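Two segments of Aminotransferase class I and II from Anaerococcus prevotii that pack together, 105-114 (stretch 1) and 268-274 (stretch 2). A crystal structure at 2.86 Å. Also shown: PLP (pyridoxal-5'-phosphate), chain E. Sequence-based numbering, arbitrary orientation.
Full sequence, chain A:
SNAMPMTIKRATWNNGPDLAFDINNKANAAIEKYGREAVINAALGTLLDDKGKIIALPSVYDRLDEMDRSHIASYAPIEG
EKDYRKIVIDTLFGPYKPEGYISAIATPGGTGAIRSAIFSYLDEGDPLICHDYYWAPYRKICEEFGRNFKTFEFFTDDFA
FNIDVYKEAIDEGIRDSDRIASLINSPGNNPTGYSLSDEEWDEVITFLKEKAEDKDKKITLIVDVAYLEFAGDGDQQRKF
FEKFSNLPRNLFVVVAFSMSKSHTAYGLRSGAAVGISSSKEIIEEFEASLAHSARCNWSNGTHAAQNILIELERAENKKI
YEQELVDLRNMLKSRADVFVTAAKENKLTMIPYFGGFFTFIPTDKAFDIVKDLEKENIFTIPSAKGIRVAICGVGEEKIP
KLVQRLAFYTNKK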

ATOM      1  N   ILE A 105       9.383   7.072   7.464  1.00 37.30           N
ATOM      2  CA  ILE A 105       8.870   5.713   7.257  1.00 37.53           C
ATOM      3  C   ILE A 105       8.280   5.583   5.856  1.00 37.13           C
ATOM      4  O   ILE A 105       7.331   6.297   5.505  1.00 36.14           O
ATOM      5  N   ALA A 106       8.845   4.666   5.069  1.00 38.10           N
ATOM      6  CA  ALA A 106       8.374   4.397   3.709  1.00 38.10           C
ATOM      7  C   ALA A 106       6.876   4.117   3.669  1.00 37.45           C
ATOM      8  O   ALA A 106       6.352   3.376   4.499  1.00 37.61           O
ATOM      9  N   THR A 107       6.201   4.727   2.700  1.00 37.10           N
ATOM     10  CA  THR A 107       4.759   4.575   2.511  1.00 36.74           C
ATOM     11  C   THR A 107       4.422   4.358   1.028  1.00 37.26           C
ATOM     12  O   THR A 107       5.211   4.730   0.148  1.00 37.66           O
ATOM     13  N   PRO A 108       3.250   3.753   0.734  1.00 37.49           N
ATOM     14  CA  PRO A 108       2.905   3.643  -0.686  1.00 37.95           C
ATOM     15  C   PRO A 108       2.508   5.024  -1.219  1.00 37.40           C
ATOM     16  O   PRO A 108       1.362   5.467  -1.050  1.00 36.82           O
ATOM     17  N   GLY A 109       3.486   5.707  -1.816  1.00 37.80           N
ATOM     18  CA  GLY A 109       3.331   7.099  -2.249  1.00 37.63           C
ATOM     19  C   GLY A 109       3.029   8.048  -1.098  1.00 36.85           C
ATOM     20  O   GLY A 109       3.121   7.672   0.073  1.00 36.73           O
ATOM     21  N   GLY A 110       2.663   9.282  -1.429  1.00 36.78           N
ATOM     22  CA  GLY A 110       2.299  10.262  -0.425  1.00 36.10           C
ATOM     23  C   GLY A 110       0.995   9.884   0.252  1.00 35.80           C
ATOM     24  O   GLY A 110       0.816  10.128   1.446  1.00 35.39           O
ATOM     25  N   THR A 111       0.089   9.284  -0.520  1.00 36.11           N
ATOM     26  CA  THR A 111      -1.181   8.788  -0.005  1.00 36.14           C
ATOM     27  C   THR A 111      -0.954   7.969   1.269  1.00 36.14           C
ATOM     28  O   THR A 111      -1.641   8.175   2.288  1.00 36.01           O
ATOM     29  N   GLY A 112       0.028   7.066   1.210  1.00 36.39           N
ATOM     30  CA  GLY A 112       0.405   6.245   2.354  1.00 36.50           C
ATOM     31  C   GLY A 112       0.714   7.067   3.594  1.00 36.12           C
ATOM     32  O   GLY A 112       0.247   6.756   4.692  1.00 36.32           O
ATOM     33  N   ALA A 113       1.491   8.132   3.412  1.00 35.79           N
ATOM     34  CA  ALA A 113       1.892   8.986   4.515  1.00 35.66           C
ATOM     35  C   ALA A 113       0.712   9.745   5.125  1.00 35.53           C
ATOM     36  O   ALA A 113       0.627   9.889   6.343  1.00 35.79           O
ATOM     37  N   ILE A 114      -0.199  10.218   4.282  1.00 35.47           N
ATOM     38  CA  ILE A 114      -1.310  11.036   4.748  1.00 35.58           C
ATOM     39  C   ILE A 114      -2.314  10.246   5.589  1.00 36.06           C
ATOM     40  O   ILE A 114      -2.694  10.694   6.669  1.00 36.11           O
ATOM     41  N   LEU A 268       5.149   3.523  -9.367  1.00 40.70           N
ATOM     42  CA  LEU A 268       6.065   2.818  -8.484  1.00 40.54           C
ATOM     43  C   LEU A 268       5.679   2.931  -7.007  1.00 39.61           C
ATOM     44  O   LEU A 268       6.249   2.245  -6.167  1.00 39.55           O
ATOM     45  N   ARG A 269       4.727   3.811  -6.703  1.00 39.03           N
ATOM     46  CA  ARG A 269       4.150   3.943  -5.361  1.00 38.33           C
ATOM     47  C   ARG A 269       5.158   4.016  -4.215  1.00 37.99           C
ATOM     48  O   ARG A 269       5.235   3.098  -3.391  1.00 37.87           O
ATOM     49  N   SER A 270       5.918   5.105  -4.156  1.00 37.84           N
ATOM     50  CA  SER A 270       6.902   5.266  -3.094  1.00 37.78           C
ATOM     51  C   SER A 270       6.974   6.669  -2.528  1.00 37.40           C
ATOM     52  O   SER A 270       7.428   7.601  -3.194  1.00 37.70           O
ATOM     53  N   GLY A 271       6.526   6.806  -1.284  1.00 36.82           N
ATOM     54  CA  GLY A 271       6.651   8.048  -0.540  1.00 36.41           C
ATOM     55  C   GLY A 271       7.226   7.777   0.834  1.00 36.51           C
ATOM     56  O   GLY A 271       7.805   6.714   1.078  1.00 36.81           O
ATOM     57  N   ALA A 272       7.059   8.749   1.725  1.00 36.32           N
ATOM     58  CA  ALA A 272       7.437   8.620   3.129  1.00 36.59           C
ATOM     59  C   ALA A 272       6.647   9.590   3.999  1.00 36.26           C
ATOM     60  O   ALA A 272       6.245  10.665   3.550  1.00 35.91           O
ATOM     61  N   ALA A 273       6.427   9.183   5.246  1.00 36.48           N
ATOM     62  CA  ALA A 273       5.915  10.061   6.299  1.00 36.53           C
ATOM     63  C   ALA A 273       7.062  10.464   7.218  1.00 37.43           C
ATOM     64  O   ALA A 273       7.632   9.624   7.916  1.00 38.09           O
ATOM     65  N   VAL A 274       7.398  11.749   7.201  1.00 37.52           N
ATOM     66  CA  VAL A 274       8.487  12.291   8.003  1.00 38.52           C
ATOM     67  C   VAL A 274       7.930  13.094   9.181  1.00 38.90           C
ATOM     68  O   VAL A 274       7.201  14.068   8.993  1.00 38.45           O
TER

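The most unusual feature of this contact is how little side chain it contains where the two stretches come closest. Gly109 and Gly271 face each other with their CA atoms 3.9 Å apart, and neither has room for more. An ideal CB on Gly271 would lie 2.5 Å from Gly109 C and 2.9 Å from Gly110 N; one on Gly109 would lie 2.2 Å from Arg269 NH2. Gly109 also has a positive phi of 61°, which by itself favours glycine.

Backbone pairing sets the register. Strand 105-107 runs antiparallel to strand 271-274, and two reciprocal pairs of hydrogen bonds join them: Ile105 N to Ala273 O (3.1 Å) with Ala273 N to Ile105 O (3.0 Å), and Thr107 N to Gly271 O (3.0 Å) with Gly271 N to Thr107 O (2.8 Å). Between them, Ala106 and Ala272 form a non-hydrogen-bonded pair with both methyls on the same face of the sheet, CA to CA 4.4 Å.

Ile105, Thr107 and Ala273 point to the other face, the one the helix packs against. There Ala113 directs its CB toward the strand, 3.6 Å from Ala273 CB and 3.4 Å from Ala272 O. These small residues suit a helix whose axis passes 6.1 Å from that of the strand. Ile105 has chi1 in m, with chi2 off-well at 93°. Thr107, in p, turns its hydroxyl back into its own stretch: OG1 donates to Gly109 O at 2.9 Å, tying the strand end to the backbone two residues further on. Although Thr107 OG1 lies 3.1 Å from Ala272 N, the angle is too poor for a hydrogen bond.

Arg269 is the long side chain of the interface. Its CA-to-CB bond points sideways, but three successive m rotamers (chi1 to chi3) bring the guanidinium nearer to stretch 1, with Gly109 CA over one of its faces. The guanidinium hydrogen-bonds the PLP phosphate, and also has partners elsewhere in the structure: Arg269 NH2 donates to PLP O1P at 2.7 Å and Arg269 NH1 to PLP O3P at 2.9 Å. Stretch 1 grips the same phosphate through Gly110 N to PLP O2P (2.8 Å), Thr111 N to PLP O1P (3.0 Å) and, with chi1 in m, Thr111 OG1 to PLP O1P (2.7 Å). PLP O1P therefore joins the stretches as a shared acceptor. Ser270, in t, points away, and its OG is satisfied elsewhere in the structure.

The rule to read here is economy: glycine where the CA atoms come nearest, alanine between helix and strand, and one arginine meeting the helix's N-terminal region at a bound phosphate.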

ATOM      1  CB  ILE A 105       7.797   5.322   8.303  1.00 37.13           C
ATOM      2  CG1 ILE A 105       8.444   4.979   9.643  1.00 38.13           C
ATOM      3  CG2 ILE A 105       7.002   4.105   7.847  1.00 37.13           C
ATOM      4  CD1 ILE A 105       8.544   6.139  10.601  1.00 38.03           C
ATOM      5  CB  ALA A 106       9.146   3.238   3.099  1.00 39.36           C
ATOM      6  CB  THR A 107       4.007   5.824   2.998  1.00 35.79           C
ATOM      7  OG1 THR A 107       4.611   6.993   2.429  1.00 35.41           O
ATOM      8  CG2 THR A 107       3.996   5.914   4.548  1.00 35.69           C
ATOM      9  CB  PRO A 108       1.742   2.646  -0.695  1.00 38.27           C
ATOM     10  CG  PRO A 108       1.134   2.742   0.669  1.00 37.70           C
ATOM     11  CD  PRO A 108       2.209   3.189   1.617  1.00 37.41           C
ATOM     12  CB  THR A 111      -1.930   7.956  -1.070  1.00 37.00           C
ATOM     13  OG1 THR A 111      -2.185   8.767  -2.226  1.00 37.27           O
ATOM     14  CG2 THR A 111      -3.254   7.426  -0.529  1.00 37.00           C
ATOM     15  CB  ALA A 113       2.971   9.948   4.064  1.00 35.47           C
ATOM     16  CB  ILE A 114      -2.013  11.763   3.579  1.00 35.43           C
ATOM     17  CG1 ILE A 114      -1.168  12.945   3.137  1.00 35.31           C
ATOM     18  CG2 ILE A 114      -3.400  12.266   3.984  1.00 35.55           C
ATOM     19  CD1 ILE A 114      -1.623  13.528   1.828  1.00 35.70           C
ATOM     20  CB  LEU A 268       7.488   3.314  -8.695  1.00 40.98           C
ATOM     21  CG  LEU A 268       8.254   2.573  -9.774  1.00 42.11           C
ATOM     22  CD1 LEU A 268       9.586   3.257 -10.029  1.00 42.78           C
ATOM     23  CD2 LEU A 268       8.449   1.129  -9.343  1.00 42.26           C
ATOM     24  CB  ARG A 269       3.153   2.809  -5.091  1.00 38.54           C
ATOM     25  CG  ARG A 269       2.122   2.574  -6.184  1.00 39.31           C
ATOM     26  CD  ARG A 269       1.266   3.806  -6.461  1.00 39.45           C
ATOM     27  NE  ARG A 269       0.715   4.428  -5.255  1.00 38.66           N
ATOM     28  CZ  ARG A 269       0.830   5.719  -4.960  1.00 38.52           C
ATOM     29  NH1 ARG A 269       1.466   6.550  -5.769  1.00 38.98           N
ATOM     30  NH2 ARG A 269       0.293   6.187  -3.850  1.00 38.51           N
ATOM     31  CB  SER A 270       8.286   4.841  -3.565  1.00 38.71           C
ATOM     32  OG  SER A 270       9.204   4.888  -2.489  1.00 39.15           O
ATOM     33  CB  ALA A 272       8.931   8.854   3.305  1.00 37.47           C
ATOM     34  CB  ALA A 273       4.833   9.361   7.092  1.00 36.44           C
ATOM     35  CB  VAL A 274       9.412  13.180   7.150  1.00 38.72           C
ATOM     36  CG1 VAL A 274      10.607  13.639   7.962  1.00 40.10           C
ATOM     37  CG2 VAL A 274       9.889  12.431   5.914  1.00 38.37           C
TER
HETATM   38  N1  PLP E 501      -1.116  14.775  -2.470  1.00 28.10           N
HETATM   39  C2  PLP E 501      -1.652  15.659  -3.391  1.00 28.71           C
HETATM   40  C2A PLP E 501      -2.032  17.047  -2.970  1.00 27.05           C
HETATM   41  C3  PLP E 501      -1.831  15.275  -4.717  1.00 29.04           C
HETATM   42  O3  PLP E 501      -2.359  16.150  -5.618  1.00 28.37           O
HETATM   43  C4  PLP E 501      -1.496  14.006  -5.139  1.00 30.44           C
HETATM   44  C4A PLP E 501      -2.340  13.429  -6.244  1.00 33.98           C
HETATM   45  O4A PLP E 501      -1.953  13.452  -7.415  1.00 42.42           O
HETATM   46  C5  PLP E 501      -0.949  13.121  -4.210  1.00 29.95           C
HETATM   47  C6  PLP E 501      -0.767  13.505  -2.876  1.00 28.88           C
HETATM   48  C5A PLP E 501      -0.591  11.715  -4.667  1.00 29.45           C
HETATM   49  O4P PLP E 501       0.563  11.204  -4.039  1.00 27.92           O
HETATM   50  P   PLP E 501       0.969   9.699  -4.397  1.00 26.27           P
HETATM   51  O1P PLP E 501       0.169   8.816  -3.477  1.00 25.46           O
HETATM   52  O2P PLP E 501       2.464   9.559  -4.210  1.00 23.97           O
HETATM   53  O3P PLP E 501       0.604   9.368  -5.822  1.00 26.40           O